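Local coordinates for protein AlyGC (Glaciecola chathamensis, PDB 5GKD) that is a polysaccharide lyase family 6 alginate lyase, which probably cleaves alginate chains by beta-elimination with the help of a bound calcium ion, at residues 56-68 and 79-93. Sequence-based numbering, arbitrary orientation.
Sequences GKVFLTGQSNLRL and VFKDGYTPTGEVIAF. With PO4 (phosphate ion), chain I.
Leu60 N donates to Val79 O at 2.8 Å and Leu68 N to Ala92 O at 2.9 Å, bonds between parallel strands that mark residues 56-68 and 79-93 as successive coils of a right-handed beta-helix, the fold of the pectate-lyase-like clan. The two strand pairings flank a corner, where a beta bulge shifts the register by one between Leu60 and Gly62 and Tyr84 N reaches Gly62 O.

Amide side chains bond across the turn. Gln63, bent at chi2 (58°), tilts its amide over the Tyr84 ring, planes 39° apart, with NE2 3.2 Å above the ring centre while donating to Tyr84 O in the amide plane. A leucine here would probably leave that carbonyl without its side-chain donor and the phenol face without its amide cover. Asn65 ND2 makes weak bonds to Thr85 OG1 and Thr87 OG1.

Aromatic packing differs by face. Outside, Lys81 runs extended across Phe59, its NZ 3.9 Å from the ring centroid in a cation-pi contact; inside, Leu60 CB sits over the Phe80 ring and Leu66 CB meets Phe80 CZ at 4.0 Å.

Arg67 meets a phosphate, probably from the crystallisation liquor, edge-on through NH1 and NH2; Arg95 also binds it. Backbone bonding thus sets the coil stacking, Leu60, Leu66 and Phe80 pack in the interior, and polar side chains gather at the turn.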
loop_
_atom_site.group_PDB
_atom_site.type_symbol
_atom_site.label_atom_id
_atom_site.label_comp_id
_atom_site.label_asym_id
_atom_site.label_seq_id
_atom_site.Cartn_x
_atom_site.Cartn_y
_atom_site.Cartn_z
ATOM N N GLY A 56 0.808 -37.605 4.799
ATOM C CA GLY A 56 1.905 -36.865 5.366
ATOM C C GLY A 56 3.097 -36.717 4.445
ATOM O O GLY A 56 4.018 -35.974 4.783
ATOM N N LYS A 57 3.111 -37.409 3.298
ATOM C CA LYS A 57 4.173 -37.250 2.308
ATOM C C LYS A 57 3.682 -36.723 0.966
ATOM O O LYS A 57 4.487 -36.598 0.035
ATOM C CB LYS A 57 4.905 -38.584 2.088
ATOM C CG LYS A 57 5.676 -39.066 3.310
ATOM C CD LYS A 57 6.386 -40.396 3.069
ATOM C CE LYS A 57 7.356 -40.696 4.205
ATOM N NZ LYS A 57 7.941 -42.069 4.156
ATOM N N VAL A 58 2.389 -36.454 0.818
ATOM C CA VAL A 58 1.837 -35.833 -0.383
ATOM C C VAL A 58 1.457 -34.408 -0.029
ATOM O O VAL A 58 0.527 -34.167 0.753
ATOM C CB VAL A 58 0.632 -36.604 -0.937
ATOM C CG1 VAL A 58 -0.017 -35.838 -2.072
ATOM C CG2 VAL A 58 1.054 -37.992 -1.374
ATOM N N PHE A 59 2.165 -33.464 -0.625
ATOM C CA PHE A 59 1.961 -32.048 -0.398
ATOM C C PHE A 59 1.423 -31.416 -1.662
ATOM O O PHE A 59 1.924 -31.692 -2.755
ATOM C CB PHE A 59 3.277 -31.375 0.001
ATOM C CG PHE A 59 3.916 -31.989 1.193
ATOM C CD1 PHE A 59 3.456 -31.695 2.465
ATOM C CD2 PHE A 59 4.970 -32.875 1.050
ATOM C CE1 PHE A 59 4.041 -32.257 3.571
ATOM C CE2 PHE A 59 5.556 -33.449 2.165
ATOM C CZ PHE A 59 5.087 -33.136 3.426
ATOM N N LEU A 60 0.418 -30.574 -1.509
ATOM C CA LEU A 60 -0.096 -29.754 -2.592
ATOM C C LEU A 60 0.259 -28.316 -2.254
ATOM O O LEU A 60 -0.249 -27.762 -1.275
ATOM C CB LEU A 60 -1.597 -29.938 -2.778
ATOM C CG LEU A 60 -1.949 -31.078 -3.732
ATOM C CD1 LEU A 60 -1.606 -32.396 -3.105
ATOM C CD2 LEU A 60 -3.395 -31.054 -4.157
ATOM N N THR A 61 1.126 -27.717 -3.067
ATOM C CA THR A 61 1.765 -26.450 -2.742
ATOM C C THR A 61 1.534 -25.432 -3.858
ATOM O O THR A 61 0.955 -25.728 -4.906
ATOM C CB THR A 61 3.271 -26.627 -2.500
ATOM O OG1 THR A 61 3.933 -26.980 -3.730
ATOM C CG2 THR A 61 3.525 -27.699 -1.456
ATOM N N GLY A 62 1.995 -24.216 -3.619
ATOM C CA GLY A 62 1.773 -23.156 -4.585
ATOM C C GLY A 62 0.295 -22.892 -4.753
ATOM O O GLY A 62 -0.483 -22.955 -3.796
ATOM N N GLN A 63 -0.109 -22.616 -5.992
ATOM C CA GLN A 63 -1.506 -22.286 -6.284
ATOM C C GLN A 63 -2.267 -23.565 -6.619
ATOM O O GLN A 63 -2.702 -23.795 -7.741
ATOM C CB GLN A 63 -1.600 -21.244 -7.390
ATOM C CG GLN A 63 -1.403 -19.828 -6.870
ATOM C CD GLN A 63 -0.058 -19.674 -6.172
ATOM O OE1 GLN A 63 0.982 -19.587 -6.828
ATOM N NE2 GLN A 63 -0.066 -19.699 -4.848
ATOM N N SER A 64 -2.406 -24.406 -5.592
ATOM C CA SER A 64 -3.140 -25.659 -5.631
ATOM C C SER A 64 -4.486 -25.478 -4.951
ATOM O O SER A 64 -4.661 -24.593 -4.112
ATOM C CB SER A 64 -2.371 -26.776 -4.925
ATOM O OG SER A 64 -1.198 -27.133 -5.604
ATOM N N ASN A 65 -5.434 -26.332 -5.317
ATOM C CA ASN A 65 -6.735 -26.351 -4.661
ATOM C C ASN A 65 -7.413 -27.670 -5.016
ATOM O O ASN A 65 -6.834 -28.519 -5.696
ATOM C CB ASN A 65 -7.574 -25.121 -5.039
ATOM C CG ASN A 65 -7.933 -25.066 -6.527
ATOM O OD1 ASN A 65 -7.890 -26.064 -7.232
ATOM N ND2 ASN A 65 -8.298 -23.880 -6.996
ATOM N N LEU A 66 -8.639 -27.847 -4.531
ATOM C CA LEU A 66 -9.362 -29.103 -4.708
ATOM C C LEU A 66 -10.846 -28.830 -4.889
ATOM O O LEU A 66 -11.442 -28.070 -4.119
ATOM C CB LEU A 66 -9.142 -30.042 -3.518
ATOM C CG LEU A 66 -10.045 -31.278 -3.387
ATOM C CD1 LEU A 66 -9.874 -32.215 -4.564
ATOM C CD2 LEU A 66 -9.769 -32.009 -2.084
ATOM N N ARG A 67 -11.432 -29.437 -5.916
ATOM C CA ARG A 67 -12.868 -29.378 -6.143
ATOM C C ARG A 67 -13.392 -30.796 -6.265
ATOM O O ARG A 67 -12.791 -31.621 -6.957
ATOM C CB ARG A 67 -13.211 -28.562 -7.392
ATOM C CG ARG A 67 -13.008 -27.053 -7.214
ATOM C CD ARG A 67 -13.263 -26.281 -8.491
ATOM N NE ARG A 67 -12.296 -26.620 -9.528
ATOM C CZ ARG A 67 -12.480 -26.437 -10.833
ATOM N NH1 ARG A 67 -13.623 -25.926 -11.292
ATOM N NH2 ARG A 67 -11.518 -26.779 -11.682
ATOM N N LEU A 68 -14.474 -31.091 -5.551
ATOM C CA LEU A 68 -15.201 -32.346 -5.687
ATOM C C LEU A 68 -16.474 -32.106 -6.485
ATOM O O LEU A 68 -17.154 -31.102 -6.281
ATOM C CB LEU A 68 -15.573 -32.939 -4.325
ATOM C CG LEU A 68 -14.471 -33.526 -3.459
ATOM C CD1 LEU A 68 -13.695 -32.413 -2.756
ATOM C CD2 LEU A 68 -15.022 -34.533 -2.441
ATOM N N VAL A 79 -1.887 -32.900 2.262
ATOM C CA VAL A 79 -1.446 -31.739 3.023
ATOM C C VAL A 79 -1.341 -30.561 2.061
ATOM O O VAL A 79 -0.556 -30.611 1.103
ATOM C CB VAL A 79 -0.095 -31.974 3.714
ATOM C CG1 VAL A 79 0.335 -30.713 4.479
ATOM C CG2 VAL A 79 -0.163 -33.177 4.656
ATOM N N PHE A 80 -2.127 -29.508 2.306
ATOM C CA PHE A 80 -1.934 -28.230 1.632
ATOM C C PHE A 80 -1.060 -27.348 2.517
ATOM O O PHE A 80 -1.385 -27.112 3.683
ATOM C CB PHE A 80 -3.253 -27.517 1.326
ATOM C CG PHE A 80 -4.173 -28.268 0.407
ATOM C CD1 PHE A 80 -4.920 -29.350 0.872
ATOM C CD2 PHE A 80 -4.327 -27.875 -0.903
ATOM C CE1 PHE A 80 -5.763 -30.054 0.025
ATOM C CE2 PHE A 80 -5.179 -28.563 -1.754
ATOM C CZ PHE A 80 -5.898 -29.648 -1.289
ATOM N N LYS A 81 0.047 -26.868 1.958
ATOM C CA LYS A 81 0.982 -25.992 2.652
ATOM C C LYS A 81 1.806 -25.280 1.594
ATOM O O LYS A 81 1.770 -25.642 0.418
ATOM C CB LYS A 81 1.885 -26.778 3.611
ATOM C CG LYS A 81 2.946 -27.606 2.894
ATOM C CD LYS A 81 3.911 -28.256 3.876
ATOM C CE LYS A 81 5.131 -28.783 3.145
ATOM N NZ LYS A 81 6.097 -29.482 4.046
ATOM N N ASP A 82 2.566 -24.275 2.031
ATOM C CA ASP A 82 3.473 -23.510 1.162
ATOM C C ASP A 82 2.762 -23.019 -0.092
ATOM O O ASP A 82 3.239 -23.201 -1.210
ATOM C CB ASP A 82 4.707 -24.329 0.779
ATOM C CG ASP A 82 5.520 -24.770 1.981
ATOM O OD1 ASP A 82 5.513 -24.078 3.015
ATOM O OD2 ASP A 82 6.180 -25.817 1.883
ATOM N N GLY A 83 1.603 -22.400 0.093
ATOM C CA GLY A 83 0.889 -21.843 -1.038
ATOM C C GLY A 83 -0.423 -21.214 -0.630
ATOM O O GLY A 83 -0.611 -20.829 0.527
ATOM N N TYR A 84 -1.322 -21.092 -1.604
ATOM C CA TYR A 84 -2.633 -20.502 -1.380
ATOM C C TYR A 84 -3.460 -20.679 -2.645
ATOM O O TYR A 84 -2.919 -20.717 -3.753
ATOM C CB TYR A 84 -2.543 -19.021 -0.981
ATOM C CG TYR A 84 -1.759 -18.152 -1.948
ATOM C CD1 TYR A 84 -0.381 -18.061 -1.867
ATOM C CD2 TYR A 84 -2.399 -17.417 -2.928
ATOM C CE1 TYR A 84 0.328 -17.268 -2.733
ATOM C CE2 TYR A 84 -1.692 -16.627 -3.804
ATOM C CZ TYR A 84 -0.325 -16.561 -3.697
ATOM O OH TYR A 84 0.388 -15.779 -4.559
ATOM N N THR A 85 -4.770 -20.824 -2.466
ATOM C CA THR A 85 -5.624 -21.129 -3.600
ATOM C C THR A 85 -5.706 -19.927 -4.540
ATOM O O THR A 85 -5.827 -18.786 -4.086
ATOM C CB THR A 85 -7.029 -21.522 -3.160
ATOM O OG1 THR A 85 -7.795 -21.820 -4.334
ATOM C CG2 THR A 85 -7.723 -20.393 -2.376
ATOM N N PRO A 86 -5.612 -20.150 -5.852
ATOM C CA PRO A 86 -5.837 -19.062 -6.808
ATOM C C PRO A 86 -7.312 -18.746 -7.030
ATOM O O PRO A 86 -7.619 -17.740 -7.688
ATOM C CB PRO A 86 -5.193 -19.601 -8.089
ATOM C CG PRO A 86 -5.412 -21.055 -7.991
ATOM C CD PRO A 86 -5.294 -21.419 -6.531
ATOM N N THR A 87 -8.233 -19.563 -6.517
ATOM C CA THR A 87 -9.655 -19.285 -6.682
ATOM C C THR A 87 -10.225 -18.740 -5.372
ATOM O O THR A 87 -9.494 -18.182 -4.536
ATOM C CB THR A 87 -10.399 -20.540 -7.175
ATOM O OG1 THR A 87 -10.285 -21.590 -6.218
ATOM C CG2 THR A 87 -9.833 -21.029 -8.507
ATOM N N GLY A 88 -11.532 -18.892 -5.195
ATOM C CA GLY A 88 -12.158 -18.429 -3.978
ATOM C C GLY A 88 -11.998 -19.361 -2.802
ATOM O O GLY A 88 -12.239 -18.940 -1.669
ATOM N N GLU A 89 -11.587 -20.611 -3.041
ATOM C CA GLU A 89 -11.605 -21.638 -2.004
ATOM C C GLU A 89 -10.465 -22.616 -2.224
ATOM O O GLU A 89 -10.103 -22.914 -3.358
ATOM C CB GLU A 89 -12.913 -22.447 -1.989
ATOM C CG GLU A 89 -14.178 -21.668 -2.209
ATOM C CD GLU A 89 -14.458 -21.344 -3.657
ATOM O OE1 GLU A 89 -14.061 -22.130 -4.545
ATOM O OE2 GLU A 89 -15.081 -20.289 -3.897
ATOM N N VAL A 90 -9.946 -23.158 -1.125
ATOM C CA VAL A 90 -8.971 -24.242 -1.218
ATOM C C VAL A 90 -9.655 -25.563 -1.531
ATOM O O VAL A 90 -9.257 -26.275 -2.459
ATOM C CB VAL A 90 -8.157 -24.341 0.080
ATOM C CG1 VAL A 90 -7.092 -25.418 -0.060
ATOM C CG2 VAL A 90 -7.547 -22.999 0.404
ATOM N N ILE A 91 -10.667 -25.922 -0.738
ATOM C CA ILE A 91 -11.444 -27.147 -0.901
ATOM C C ILE A 91 -12.909 -26.773 -1.086
ATOM O O ILE A 91 -13.513 -26.159 -0.201
ATOM C CB ILE A 91 -11.306 -28.078 0.305
ATOM C CG1 ILE A 91 -9.852 -28.449 0.563
ATOM C CG2 ILE A 91 -12.166 -29.337 0.103
ATOM C CD1 ILE A 91 -9.710 -29.330 1.774
ATOM N N ALA A 92 -13.496 -27.182 -2.203
ATOM C CA ALA A 92 -14.899 -26.901 -2.489
ATOM C C ALA A 92 -15.621 -28.173 -2.897
ATOM O O ALA A 92 -15.116 -28.951 -3.718
ATOM C CB ALA A 92 -15.046 -25.870 -3.600
ATOM N N PHE A 93 -16.811 -28.375 -2.333
ATOM C CA PHE A 93 -17.654 -29.514 -2.669
ATOM C C PHE A 93 -18.511 -29.215 -3.895
ATOM O O PHE A 93 -19.725 -29.445 -3.911
ATOM C CB PHE A 93 -18.525 -29.890 -1.470
ATOM C CG PHE A 93 -17.792 -30.630 -0.386
ATOM C CD1 PHE A 93 -16.982 -29.952 0.518
ATOM C CD2 PHE A 93 -17.949 -31.998 -0.242
ATOM C CE1 PHE A 93 -16.324 -30.633 1.514
ATOM C CE2 PHE A 93 -17.298 -32.680 0.768
ATOM C CZ PHE A 93 -16.478 -31.994 1.637
HETATM P P PO4 I . -13.239 -25.751 -14.910
HETATM O O1 PO4 I . -11.897 -26.042 -14.279
HETATM O O2 PO4 I . -13.401 -26.573 -16.166
HETATM O O3 PO4 I . -14.372 -26.081 -13.965
HETATM O O4 PO4 I . -13.291 -24.284 -15.245
HETATM O O HOH W 1 -11.331 -25.294 -4.578
#